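Local coordinates for nucleoporin NUP170 (Chaetomium thermophilum, PDB 5HAX), which probably serves as a structural scaffold nucleoporin of the nuclear pore complex, built from a beta-propeller followed by a helical region, at residues A[392-397]-A[438-443]; A[350-355]-A[371-376]; A[471-476]-A[484-489]; A[113-118]-A[173-178]. All blocks are in the same frame, centred on the assembly; numbering follows the deposited sequence.

Contact 1: A[392-397]-A[438-443]; sequences FDVVRK and NRTIEI
From CA of Phe392 to CA of Arg396 the chain runs almost opposite to the path from Arg439 to Ile443 (165°), yet the nearest CA atoms, those of Val394 and Thr440, are 7.2 Å apart; this spacing belongs to side-chain packing and not to backbone pairing. Phe392 and Ile443 cross obliquely. CG1 of Ile443 stands anti to its carbonyl carbon, and the chain runs on extended so that CD1 reaches CB of Phe392 at 3.9 Å, while CG2 lies over one face of the phenyl ring. Val394 meets Thr440 through methyl groups: CG2 of Val394 is 3.8 Å from CG2 of Thr440, which its anti position to the backbone N turns toward the valine. These strands belong to different sheets of the beta-propeller, 390-395 in one and 440-445 at the edge of the next, so the packing is an interface between blades; Leu404 of strand 403-409 touches both Val394 and Thr440. At the outer end Arg396, bent at chi3, lays its guanidinium across that of Arg439. CZ of Arg396 stands 3.8 Å above the Arg439 plane, over its centre, and the planes are 33° apart. NH2 of Arg396 and NH1 of Arg439, both donors, approach to 3.3 Å, a like-charge pairing that is probably eased by Asp402, whose carboxylate forms a salt bridge with NE of Arg396 and also accepts from the backbone N of Thr440. In the plane of its guanidinium, Arg396 NH1 makes a weak hydrogen bond, bent to 131°, to the backbone O of Thr440.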
loop_
_atom_site.group_PDB
_atom_site.type_symbol
_atom_site.label_atom_id
_atom_site.label_comp_id
_atom_site.label_asym_id
_atom_site.label_seq_id
_atom_site.Cartn_x
_atom_site.Cartn_y
_atom_site.Cartn_z
ATOM N N PHE A 392 2.573 3.837 -11.804
ATOM C CA PHE A 392 2.304 3.118 -13.046
ATOM C C PHE A 392 1.865 4.119 -14.105
ATOM O O PHE A 392 0.913 4.874 -13.881
ATOM C CB PHE A 392 1.205 2.064 -12.857
ATOM C CG PHE A 392 1.612 0.892 -12.006
ATOM C CD1 PHE A 392 1.867 -0.339 -12.583
ATOM C CD2 PHE A 392 1.721 1.015 -10.632
ATOM C CE1 PHE A 392 2.232 -1.423 -11.806
ATOM C CE2 PHE A 392 2.088 -0.067 -9.851
ATOM C CZ PHE A 392 2.343 -1.285 -10.440
ATOM N N ASP A 393 2.542 4.119 -15.256
ATOM C CA ASP A 393 2.213 5.018 -16.361
ATOM C C ASP A 393 2.032 4.211 -17.637
ATOM O O ASP A 393 2.936 3.475 -18.045
ATOM C CB ASP A 393 3.299 6.077 -16.563
ATOM C CG ASP A 393 2.880 7.160 -17.546
ATOM O OD1 ASP A 393 1.698 7.184 -17.944
ATOM O OD2 ASP A 393 3.729 7.994 -17.914
ATOM N N VAL A 394 0.870 4.363 -18.268
ATOM C CA VAL A 394 0.558 3.698 -19.529
ATOM C C VAL A 394 0.984 4.649 -20.642
ATOM O O VAL A 394 0.315 5.649 -20.908
ATOM C CB VAL A 394 -0.927 3.343 -19.629
ATOM C CG1 VAL A 394 -1.218 2.613 -20.934
ATOM C CG2 VAL A 394 -1.357 2.507 -18.431
ATOM N N VAL A 395 2.104 4.339 -21.294
ATOM C CA VAL A 395 2.642 5.156 -22.378
ATOM C C VAL A 395 2.169 4.563 -23.695
ATOM O O VAL A 395 2.347 3.364 -23.946
ATOM C CB VAL A 395 4.179 5.221 -22.324
ATOM C CG1 VAL A 395 4.713 6.097 -23.448
ATOM C CG2 VAL A 395 4.639 5.748 -20.972
ATOM N N ARG A 396 1.579 5.407 -24.540
ATOM C CA ARG A 396 0.909 4.963 -25.756
ATOM C C ARG A 396 1.565 5.594 -26.978
ATOM O O ARG A 396 0.899 6.257 -27.780
ATOM C CB ARG A 396 -0.580 5.314 -25.666
ATOM C CG ARG A 396 -1.512 4.381 -26.416
ATOM C CD ARG A 396 -2.920 4.449 -25.834
ATOM N NE ARG A 396 -3.129 3.481 -24.759
ATOM C CZ ARG A 396 -4.171 3.489 -23.932
ATOM N NH1 ARG A 396 -4.281 2.562 -22.989
ATOM N NH2 ARG A 396 -5.105 4.424 -24.040
ATOM N N LYS A 397 2.880 5.396 -27.126
ATOM C CA LYS A 397 3.598 5.971 -28.260
ATOM C C LYS A 397 3.088 5.423 -29.584
ATOM O O LYS A 397 3.095 6.136 -30.594
ATOM C CB LYS A 397 5.096 5.704 -28.129
ATOM C CG LYS A 397 5.819 6.675 -27.215
ATOM C CD LYS A 397 7.305 6.371 -27.152
ATOM C CE LYS A 397 8.050 7.403 -26.320
ATOM N NZ LYS A 397 7.954 8.772 -26.899
ATOM N N ASN A 438 -2.816 -5.527 -26.443
ATOM C CA ASN A 438 -3.175 -5.270 -25.053
ATOM C C ASN A 438 -3.325 -3.769 -24.843
ATOM O O ASN A 438 -2.335 -3.031 -24.851
ATOM C CB ASN A 438 -2.124 -5.844 -24.107
ATOM C CG ASN A 438 -2.371 -7.303 -23.770
ATOM O OD1 ASN A 438 -3.208 -7.623 -22.924
ATOM N ND2 ASN A 438 -1.636 -8.197 -24.422
ATOM N N ARG A 439 -4.563 -3.316 -24.664
ATOM C CA ARG A 439 -4.855 -1.946 -24.266
ATOM C C ARG A 439 -5.182 -1.937 -22.778
ATOM O O ARG A 439 -6.163 -2.555 -22.352
ATOM C CB ARG A 439 -6.019 -1.374 -25.073
ATOM C CG ARG A 439 -6.294 0.099 -24.802
ATOM C CD ARG A 439 -7.482 0.599 -25.607
ATOM N NE ARG A 439 -7.424 2.040 -25.829
ATOM C CZ ARG A 439 -6.671 2.624 -26.757
ATOM N NH1 ARG A 439 -6.680 3.944 -26.889
ATOM N NH2 ARG A 439 -5.902 1.891 -27.554
ATOM N N THR A 440 -4.360 -1.247 -21.993
ATOM C CA THR A 440 -4.599 -1.161 -20.559
ATOM C C THR A 440 -5.834 -0.315 -20.282
ATOM O O THR A 440 -6.037 0.737 -20.893
ATOM C CB THR A 440 -3.381 -0.567 -19.850
ATOM O OG1 THR A 440 -2.215 -1.331 -20.179
ATOM C CG2 THR A 440 -3.579 -0.573 -18.335
ATOM N N ILE A 441 -6.662 -0.787 -19.355
ATOM C CA ILE A 441 -7.912 -0.130 -18.993
ATOM C C ILE A 441 -7.847 0.444 -17.582
ATOM O O ILE A 441 -8.229 1.592 -17.351
ATOM C CB ILE A 441 -9.102 -1.106 -19.137
ATOM C CG1 ILE A 441 -9.304 -1.462 -20.614
ATOM C CG2 ILE A 441 -10.381 -0.498 -18.558
ATOM C CD1 ILE A 441 -10.259 -2.608 -20.845
ATOM N N GLU A 442 -7.368 -0.344 -16.624
ATOM C CA GLU A 442 -7.394 0.059 -15.227
ATOM C C GLU A 442 -6.330 -0.721 -14.470
ATOM O O GLU A 442 -5.973 -1.839 -14.853
ATOM C CB GLU A 442 -8.780 -0.181 -14.614
ATOM C CG GLU A 442 -9.043 0.588 -13.333
ATOM C CD GLU A 442 -10.399 0.268 -12.729
ATOM O OE1 GLU A 442 -11.228 -0.367 -13.417
ATOM O OE2 GLU A 442 -10.637 0.650 -11.563
ATOM N N ILE A 443 -5.827 -0.116 -13.396
ATOM C CA ILE A 443 -4.843 -0.739 -12.519
ATOM C C ILE A 443 -5.282 -0.496 -11.083
ATOM O O ILE A 443 -5.533 0.650 -10.695
ATOM C CB ILE A 443 -3.423 -0.186 -12.760
ATOM C CG1 ILE A 443 -2.991 -0.463 -14.204
ATOM C CG2 ILE A 443 -2.430 -0.810 -11.777
ATOM C CD1 ILE A 443 -1.641 0.127 -14.582
#

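Contact 2: A[350-355]-A[371-376]; sequences PPRESP and DKTSRA
The guanidinium of Arg352 has the carboxylate of Asp371 at its edge and CA of Ser374 over one face. Guanidinium and carboxylate are nearly coplanar, 17° apart, and form a salt bridge with a side-on grip: NE donates to OD2 of Asp371 at 2.5 Å and NH2 donates to OD1 of Asp371 at 2.9 Å. Both bonds are straight, at 173°, and each oxygen uses its syn lone pair, which fixes the rotation of both groups. The arginine reaches this position with CG anti to its backbone N and a bend at chi3. OG1 of Thr373 lies near the guanidinium plane beyond the tip of NH2 of Arg352, 3.0 Å from it. The carboxylate has further ties: OD1 of Asp371 accepts a weak bond from the backbone N of Thr373, and a water links its OD2 to the carbonyl of Pro350.

Deeper in, the buried Ser374 holds OG anti to its own N, and that hydroxyl donates a very short bond of 2.5 Å to the backbone O of Pro351, arriving 32° out of the carbonyl plane. The same OG accepts from the backbone N of Ala376 at 3.2 Å, which makes an ST turn. CB of Ala376 presses against the Pro351 carbonyl, 3.2 Å from its O. A second water, accepting from the backbone N of Ser374, sits between the carbonyls of Pro350 and Asp371. With the salt bridge, the Ser374 bond to Pro351 O ties together two parts of the long irregular connection between strands 341-348 and 380-386, members of successive sheets of the propeller.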
loop_
_atom_site.group_PDB
_atom_site.type_symbol
_atom_site.label_atom_id
_atom_site.label_comp_id
_atom_site.label_asym_id
_atom_site.label_seq_id
_atom_site.Cartn_x
_atom_site.Cartn_y
_atom_site.Cartn_z
ATOM N N PRO A 350 10.202 13.085 -16.394
ATOM C CA PRO A 350 10.251 11.687 -16.847
ATOM C C PRO A 350 11.672 11.159 -16.931
ATOM O O PRO A 350 12.631 11.933 -17.075
ATOM C CB PRO A 350 9.612 11.742 -18.245
ATOM C CG PRO A 350 8.886 13.028 -18.309
ATOM C CD PRO A 350 9.607 13.972 -17.407
ATOM N N PRO A 351 11.842 9.840 -16.886
ATOM C CA PRO A 351 13.149 9.245 -17.183
ATOM C C PRO A 351 13.466 9.376 -18.665
ATOM O O PRO A 351 12.613 9.723 -19.481
ATOM C CB PRO A 351 12.962 7.785 -16.778
ATOM C CG PRO A 351 11.517 7.527 -17.097
ATOM C CD PRO A 351 10.793 8.811 -16.765
ATOM N N ARG A 352 14.717 9.075 -19.013
ATOM C CA ARG A 352 15.184 9.181 -20.392
ATOM C C ARG A 352 15.284 7.836 -21.100
ATOM O O ARG A 352 15.013 7.757 -22.302
ATOM C CB ARG A 352 16.546 9.879 -20.434
ATOM C CG ARG A 352 17.009 10.225 -21.845
ATOM C CD ARG A 352 17.946 11.421 -21.850
ATOM N NE ARG A 352 17.228 12.681 -21.677
ATOM C CZ ARG A 352 16.741 13.423 -22.668
ATOM N NH1 ARG A 352 16.880 13.043 -23.932
ATOM N NH2 ARG A 352 16.107 14.556 -22.392
ATOM N N GLU A 353 15.655 6.776 -20.386
ATOM C CA GLU A 353 15.833 5.470 -21.009
ATOM C C GLU A 353 14.511 4.941 -21.556
ATOM O O GLU A 353 13.505 4.889 -20.842
ATOM C CB GLU A 353 16.409 4.480 -19.996
ATOM C CG GLU A 353 17.630 3.720 -20.488
ATOM C CD GLU A 353 17.944 2.506 -19.632
ATOM O OE1 GLU A 353 17.146 1.546 -19.646
ATOM O OE2 GLU A 353 18.986 2.515 -18.945
ATOM N N SER A 354 14.522 4.543 -22.830
ATOM C CA SER A 354 13.389 3.897 -23.472
ATOM C C SER A 354 13.535 2.382 -23.411
ATOM O O SER A 354 14.639 1.856 -23.244
ATOM C CB SER A 354 13.278 4.351 -24.926
ATOM O OG SER A 354 12.659 5.623 -25.022
ATOM N N PRO A 355 12.431 1.648 -23.544
ATOM C CA PRO A 355 12.516 0.182 -23.514
ATOM C C PRO A 355 13.208 -0.356 -24.758
ATOM O O PRO A 355 13.039 0.170 -25.860
ATOM C CB PRO A 355 11.048 -0.256 -23.452
ATOM C CG PRO A 355 10.297 0.873 -24.088
ATOM C CD PRO A 355 11.050 2.122 -23.744
ATOM N N ASP A 371 17.202 16.718 -15.871
ATOM C CA ASP A 371 16.679 16.350 -17.188
ATOM C C ASP A 371 15.204 16.727 -17.225
ATOM O O ASP A 371 14.359 16.047 -16.637
ATOM C CB ASP A 371 16.882 14.865 -17.459
ATOM C CG ASP A 371 16.559 14.485 -18.891
ATOM O OD1 ASP A 371 16.004 15.324 -19.633
ATOM O OD2 ASP A 371 16.856 13.336 -19.271
ATOM N N LYS A 372 14.893 17.809 -17.942
ATOM C CA LYS A 372 13.541 18.352 -18.020
ATOM C C LYS A 372 12.983 18.315 -19.440
ATOM O O LYS A 372 12.041 19.054 -19.749
ATOM C CB LYS A 372 13.530 19.787 -17.490
ATOM C CG LYS A 372 14.428 20.731 -18.286
ATOM C CD LYS A 372 14.508 22.110 -17.654
ATOM C CE LYS A 372 15.279 23.078 -18.538
ATOM N NZ LYS A 372 15.272 24.463 -17.993
ATOM N N THR A 373 13.539 17.466 -20.316
ATOM C CA THR A 373 13.152 17.446 -21.724
ATOM C C THR A 373 12.892 16.044 -22.268
ATOM O O THR A 373 12.689 15.895 -23.479
ATOM C CB THR A 373 14.232 18.122 -22.582
ATOM O OG1 THR A 373 15.504 17.509 -22.329
ATOM C CG2 THR A 373 14.315 19.612 -22.272
ATOM N N SER A 374 12.881 15.016 -21.424
ATOM C CA SER A 374 12.724 13.658 -21.932
ATOM C C SER A 374 11.315 13.426 -22.461
ATOM O O SER A 374 10.327 13.867 -21.867
ATOM C CB SER A 374 13.031 12.630 -20.849
ATOM O OG SER A 374 12.784 11.327 -21.349
ATOM N N ARG A 375 11.230 12.705 -23.579
ATOM C CA ARG A 375 9.966 12.337 -24.202
ATOM C C ARG A 375 9.619 10.868 -23.984
ATOM O O ARG A 375 8.727 10.345 -24.658
ATOM C CB ARG A 375 10.017 12.636 -25.704
ATOM C CG ARG A 375 10.418 14.063 -26.058
ATOM C CD ARG A 375 9.240 15.020 -25.994
ATOM N NE ARG A 375 8.163 14.616 -26.893
ATOM C CZ ARG A 375 8.219 14.700 -28.219
ATOM N NH1 ARG A 375 9.306 15.171 -28.817
ATOM N NH2 ARG A 375 7.186 14.305 -28.951
ATOM N N ALA A 376 10.299 10.194 -23.049
ATOM C CA ALA A 376 10.160 8.747 -22.919
ATOM C C ALA A 376 8.763 8.345 -22.464
ATOM O O ALA A 376 8.311 7.236 -22.771
ATOM C CB ALA A 376 11.207 8.210 -21.944
HETATM O O HOH W 1 12.919 14.595 -18.325
HETATM O O HOH W 2 15.506 11.796 -16.994
HETATM O O HOH W 3 9.267 5.357 -24.448
#

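Contact 3: A[471-476]-A[484-489]; sequences PGEFAV and IVRRRR
Glu473 and Arg486 lie side by side, pointing the same way from neighbouring strands, with carboxylate and guanidinium planes 27° apart. The arginine, bent at chi3 (-64°), offers NE and NH2 side-on to a single oxygen in a salt bridge: OE2 of Glu473, 2.7 Å from NE of Arg486, accepts from both nitrogens, which meet it from above the carboxylate plane. An alanine in place of Arg486 would remove both donors to OE2 and would probably leave the Glu473 carboxylate less firmly oriented. In the antiparallel hairpin of strands 473-478 and 481-487, Glu473 and Arg486 are a non-hydrogen-bonded pair, CA atoms 4.3 Å apart. Phe474 and Val485 form a hydrogen-bonded pair: N of Phe474 donates to O of Val485 at 2.7 Å, and the return bond from Val485 N to Phe474 O is 2.8 Å. The Phe474 ring turns its edge to the Val485 carbonyl, with CD2 3.4 Å from that O. The side chains of Val476 and Val485 cross obliquely, CG2 to CG2. Toward the open end, CG of Pro471 rests on one face of the Arg489 guanidinium, 3.6 Å from NE; that group is also held by Asp492 and Gln466.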
loop_
_atom_site.group_PDB
_atom_site.type_symbol
_atom_site.label_atom_id
_atom_site.label_comp_id
_atom_site.label_asym_id
_atom_site.label_seq_id
_atom_site.Cartn_x
_atom_site.Cartn_y
_atom_site.Cartn_z
ATOM N N PRO A 471 4.432 -8.321 -0.068
ATOM C CA PRO A 471 4.729 -7.261 -1.038
ATOM C C PRO A 471 3.475 -6.848 -1.792
ATOM O O PRO A 471 2.605 -7.671 -2.085
ATOM C CB PRO A 471 5.762 -7.907 -1.971
ATOM C CG PRO A 471 6.282 -9.093 -1.234
ATOM C CD PRO A 471 5.167 -9.562 -0.360
ATOM N N GLY A 472 3.389 -5.557 -2.104
ATOM C CA GLY A 472 2.234 -5.062 -2.832
ATOM C C GLY A 472 2.086 -5.754 -4.176
ATOM O O GLY A 472 3.068 -6.013 -4.876
ATOM N N GLU A 473 0.840 -6.067 -4.528
ATOM C CA GLU A 473 0.504 -6.647 -5.817
ATOM C C GLU A 473 -0.579 -5.802 -6.469
ATOM O O GLU A 473 -1.454 -5.256 -5.790
ATOM C CB GLU A 473 0.037 -8.106 -5.685
ATOM C CG GLU A 473 1.125 -9.049 -5.193
ATOM C CD GLU A 473 0.744 -10.513 -5.314
ATOM O OE1 GLU A 473 -0.388 -10.812 -5.748
ATOM O OE2 GLU A 473 1.590 -11.367 -4.975
ATOM N N PHE A 474 -0.510 -5.700 -7.794
ATOM C CA PHE A 474 -1.368 -4.802 -8.557
ATOM C C PHE A 474 -1.945 -5.542 -9.752
ATOM O O PHE A 474 -1.207 -6.192 -10.500
ATOM C CB PHE A 474 -0.584 -3.571 -9.017
ATOM C CG PHE A 474 0.234 -2.946 -7.929
ATOM C CD1 PHE A 474 -0.279 -1.911 -7.163
ATOM C CD2 PHE A 474 1.509 -3.410 -7.656
ATOM C CE1 PHE A 474 0.472 -1.343 -6.153
ATOM C CE2 PHE A 474 2.262 -2.847 -6.647
ATOM C CZ PHE A 474 1.742 -1.811 -5.896
ATOM N N ALA A 475 -3.261 -5.445 -9.919
ATOM C CA ALA A 475 -3.956 -6.069 -11.036
ATOM C C ALA A 475 -4.050 -5.070 -12.183
ATOM O O ALA A 475 -4.658 -4.005 -12.030
ATOM C CB ALA A 475 -5.346 -6.536 -10.609
ATOM N N VAL A 476 -3.452 -5.415 -13.320
ATOM C CA VAL A 476 -3.461 -4.577 -14.515
ATOM C C VAL A 476 -4.504 -5.174 -15.456
ATOM O O VAL A 476 -4.269 -6.211 -16.084
ATOM C CB VAL A 476 -2.079 -4.508 -15.173
ATOM C CG1 VAL A 476 -2.122 -3.633 -16.424
ATOM C CG2 VAL A 476 -1.050 -3.985 -14.188
ATOM N N ILE A 484 -0.941 -9.669 -13.101
ATOM C CA ILE A 484 -0.571 -9.402 -11.714
ATOM C C ILE A 484 0.878 -8.931 -11.692
ATOM O O ILE A 484 1.780 -9.638 -12.159
ATOM C CB ILE A 484 -0.755 -10.644 -10.827
ATOM C CG1 ILE A 484 -2.175 -11.205 -10.958
ATOM C CG2 ILE A 484 -0.451 -10.293 -9.375
ATOM C CD1 ILE A 484 -3.273 -10.250 -10.517
ATOM N N VAL A 485 1.097 -7.739 -11.147
ATOM C CA VAL A 485 2.426 -7.159 -10.981
ATOM C C VAL A 485 2.711 -7.089 -9.490
ATOM O O VAL A 485 1.856 -6.648 -8.714
ATOM C CB VAL A 485 2.515 -5.765 -11.626
ATOM C CG1 VAL A 485 3.917 -5.185 -11.457
ATOM C CG2 VAL A 485 2.132 -5.834 -13.098
ATOM N N ARG A 486 3.909 -7.514 -9.091
ATOM C CA ARG A 486 4.293 -7.601 -7.686
ATOM C C ARG A 486 5.510 -6.724 -7.428
ATOM O O ARG A 486 6.473 -6.744 -8.202
ATOM C CB ARG A 486 4.591 -9.051 -7.290
ATOM C CG ARG A 486 5.070 -9.224 -5.851
ATOM C CD ARG A 486 5.365 -10.684 -5.540
ATOM N NE ARG A 486 4.165 -11.513 -5.629
ATOM C CZ ARG A 486 4.169 -12.820 -5.873
ATOM N NH1 ARG A 486 5.311 -13.466 -6.065
ATOM N NH2 ARG A 486 3.023 -13.485 -5.934
ATOM N N ARG A 487 5.457 -5.963 -6.339
ATOM C CA ARG A 487 6.609 -5.206 -5.874
ATOM C C ARG A 487 7.648 -6.149 -5.281
ATOM O O ARG A 487 7.314 -7.067 -4.525
ATOM C CB ARG A 487 6.160 -4.179 -4.830
ATOM C CG ARG A 487 7.274 -3.463 -4.082
ATOM C CD ARG A 487 8.135 -2.632 -5.009
ATOM N NE ARG A 487 9.055 -1.777 -4.261
ATOM C CZ ARG A 487 10.264 -1.417 -4.683
ATOM N NH1 ARG A 487 10.726 -1.836 -5.854
ATOM N NH2 ARG A 487 11.017 -0.636 -3.922
ATOM N N ARG A 488 8.913 -5.923 -5.624
ATOM C CA ARG A 488 10.017 -6.730 -5.120
ATOM C C ARG A 488 10.734 -5.994 -3.998
ATOM O O ARG A 488 11.037 -4.803 -4.121
ATOM C CB ARG A 488 10.995 -7.075 -6.242
ATOM C CG ARG A 488 10.439 -8.124 -7.185
ATOM C CD ARG A 488 11.322 -8.360 -8.391
ATOM N NE ARG A 488 12.390 -9.319 -8.122
ATOM C CZ ARG A 488 12.889 -10.159 -9.024
ATOM N NH1 ARG A 488 13.863 -10.993 -8.682
ATOM N NH2 ARG A 488 12.418 -10.176 -10.266
ATOM N N ARG A 489 10.985 -6.708 -2.903
ATOM C CA ARG A 489 11.693 -6.183 -1.748
ATOM C C ARG A 489 13.198 -6.359 -1.922
ATOM O O ARG A 489 13.673 -7.042 -2.832
ATOM C CB ARG A 489 11.236 -6.893 -0.473
ATOM C CG ARG A 489 9.729 -6.898 -0.242
ATOM C CD ARG A 489 9.335 -7.984 0.755
ATOM N NE ARG A 489 9.604 -9.322 0.230
ATOM C CZ ARG A 489 9.550 -10.438 0.948
ATOM N NH1 ARG A 489 9.811 -11.605 0.376
ATOM N NH2 ARG A 489 9.243 -10.396 2.238
#

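Contact 4: A[113-118]-A[173-178]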
loop_
_atom_site.group_PDB
_atom_site.type_symbol
_atom_site.label_atom_id
_atom_site.label_comp_id
_atom_site.label_asym_id
_atom_site.label_seq_id
_atom_site.Cartn_x
_atom_site.Cartn_y
_atom_site.Cartn_z
ATOM N N THR A 113 -28.837 1.436 -20.904
ATOM C CA THR A 113 -27.401 1.208 -21.022
ATOM C C THR A 113 -26.676 1.561 -19.728
ATOM O O THR A 113 -26.893 2.631 -19.153
ATOM C CB THR A 113 -26.837 2.040 -22.176
ATOM O OG1 THR A 113 -27.582 1.774 -23.371
ATOM C CG2 THR A 113 -25.363 1.720 -22.412
ATOM N N ILE A 114 -25.803 0.662 -19.282
ATOM C CA ILE A 114 -24.965 0.913 -18.115
ATOM C C ILE A 114 -23.807 1.813 -18.526
ATOM O O ILE A 114 -23.114 1.539 -19.513
ATOM C CB ILE A 114 -24.455 -0.409 -17.517
ATOM C CG1 ILE A 114 -25.619 -1.199 -16.913
ATOM C CG2 ILE A 114 -23.394 -0.150 -16.445
ATOM C CD1 ILE A 114 -25.275 -2.635 -16.578
ATOM N N THR A 115 -23.583 2.879 -17.755
ATOM C CA THR A 115 -22.525 3.840 -18.036
ATOM C C THR A 115 -21.430 3.873 -16.978
ATOM O O THR A 115 -20.356 4.421 -17.246
ATOM C CB THR A 115 -23.116 5.252 -18.180
ATOM O OG1 THR A 115 -23.873 5.583 -17.011
ATOM C CG2 THR A 115 -24.019 5.331 -19.409
ATOM N N ALA A 116 -21.666 3.305 -15.799
ATOM C CA ALA A 116 -20.651 3.265 -14.755
ATOM C C ALA A 116 -21.037 2.211 -13.729
ATOM O O ALA A 116 -22.222 1.964 -13.490
ATOM C CB ALA A 116 -20.485 4.631 -14.078
ATOM N N VAL A 117 -20.017 1.596 -13.131
ATOM C CA VAL A 117 -20.185 0.589 -12.087
ATOM C C VAL A 117 -19.066 0.773 -11.069
ATOM O O VAL A 117 -17.923 1.060 -11.439
ATOM C CB VAL A 117 -20.163 -0.845 -12.666
ATOM C CG1 VAL A 117 -20.304 -1.879 -11.553
ATOM C CG2 VAL A 117 -21.260 -1.024 -13.706
ATOM N N ALA A 118 -19.390 0.599 -9.787
ATOM C CA ALA A 118 -18.394 0.749 -8.735
ATOM C C ALA A 118 -18.788 -0.076 -7.518
ATOM O O ALA A 118 -19.963 -0.374 -7.292
ATOM C CB ALA A 118 -18.215 2.217 -8.337
ATOM N N GLY A 173 -30.549 14.582 -16.045
ATOM C CA GLY A 173 -29.959 14.989 -17.303
ATOM C C GLY A 173 -28.458 14.859 -17.393
ATOM O O GLY A 173 -27.909 14.980 -18.491
ATOM N N SER A 174 -27.774 14.614 -16.278
ATOM C CA SER A 174 -26.317 14.575 -16.247
ATOM C C SER A 174 -25.820 13.137 -16.330
ATOM O O SER A 174 -26.221 12.284 -15.529
ATOM C CB SER A 174 -25.785 15.243 -14.979
ATOM O OG SER A 174 -26.065 16.633 -14.977
ATOM N N ASP A 175 -24.940 12.882 -17.296
ATOM C CA ASP A 175 -24.295 11.582 -17.435
ATOM C C ASP A 175 -23.534 11.209 -16.167
ATOM O O ASP A 175 -23.011 12.069 -15.453
ATOM C CB ASP A 175 -23.340 11.607 -18.631
ATOM C CG ASP A 175 -22.375 10.438 -18.641
ATOM O OD1 ASP A 175 -22.760 9.352 -19.118
ATOM O OD2 ASP A 175 -21.225 10.611 -18.182
ATOM N N VAL A 176 -23.476 9.906 -15.890
ATOM C CA VAL A 176 -22.704 9.355 -14.776
ATOM C C VAL A 176 -21.675 8.396 -15.363
ATOM O O VAL A 176 -22.031 7.314 -15.851
ATOM C CB VAL A 176 -23.594 8.639 -13.749
ATOM C CG1 VAL A 176 -22.739 8.001 -12.656
ATOM C CG2 VAL A 176 -24.596 9.609 -13.138
ATOM N N SER A 177 -20.399 8.789 -15.310
ATOM C CA SER A 177 -19.290 7.954 -15.747
ATOM C C SER A 177 -18.280 7.674 -14.646
ATOM O O SER A 177 -17.369 6.866 -14.860
ATOM C CB SER A 177 -18.551 8.606 -16.929
ATOM O OG SER A 177 -19.341 8.595 -18.104
ATOM N N PHE A 178 -18.412 8.311 -13.485
ATOM C CA PHE A 178 -17.458 8.162 -12.393
ATOM C C PHE A 178 -18.225 8.043 -11.087
ATOM O O PHE A 178 -19.075 8.885 -10.784
ATOM C CB PHE A 178 -16.491 9.351 -12.346
ATOM C CG PHE A 178 -15.897 9.698 -13.683
ATOM C CD1 PHE A 178 -14.924 8.893 -14.251
ATOM C CD2 PHE A 178 -16.315 10.826 -14.372
ATOM C CE1 PHE A 178 -14.378 9.204 -15.485
ATOM C CE2 PHE A 178 -15.772 11.146 -15.604
ATOM C CZ PHE A 178 -14.803 10.334 -16.163
HETATM O O HOH W 4 -25.302 7.757 -16.961
HETATM O O HOH W 5 -19.502 6.071 -19.278
#
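A classic beta bulge on strand 114-120, where Thr115 and Ala116 both face Ala138, lies where two neighbouring sheets of the beta-propeller meet: 114-120 is an edge strand of one, and 173-178 leads into strand 178-181, an edge strand of the next. A second classic bulge lies on the opposing side, with Ser177 and Phe178 both facing Gly190. The closest CA atoms are those of Ala116 and Ser177, 5.0 Å apart.

The one direct hydrogen bond between the segments runs from OG1 of Thr115 to the backbone O of Val176, 2.8 Å away. The hydroxyl stands between the backbone N and the carbonyl carbon (chi1 55°), and it approaches in the plane of the Val176 carbonyl, with a C=O...donor angle of 154°. Ala116 follows with its methyl group, CB lying 3.6 Å from the same oxygen and 4.3 Å from CG1 of Val176, so that this carbonyl is flanked by a hydroxyl and a methyl. An alanine at Thr115 would remove OG1, and with it the bond to Val176 O and the acceptor of one bridging water, and would probably loosen the junction of the two segments here.

That water donates to OG1 of Thr115 and accepts from the backbone N of Val176, tying the hydroxyl to both ends of the residue. Another water donates to O of Thr115 and to OG of Ser177. The same Ser177 hydroxyl is in turn oriented by its bond to Asp175: OG of Ser177 donates to OD2 of Asp175 at 2.8 Å, on the syn lone pair of that oxygen.

How the contacts relate
Contacts 1 and 3 share a sheet, since strands 440-445 and 473-478 are neighbours in it, and their centres lie about 16 Å apart. They also touch directly: CZ of Phe392 is 3.6 Å from CD2 of Phe474, and CG2 of Thr440 packs against CG1 of Val476. Contact 2 also touches contact 1, where NZ of Lys397 probably hydrogen-bonds to the O of Arg375 at 2.8 Å; their centres are about 17 Å apart. Contacts 2 and 3 do not touch, their nearest atoms being about 15 Å apart. Contact 4 stands apart, with nearest atoms about 7 Å from contact 1 and about 24 Å from contact 2, yet like contact 1 it joins successive sheets of the propeller.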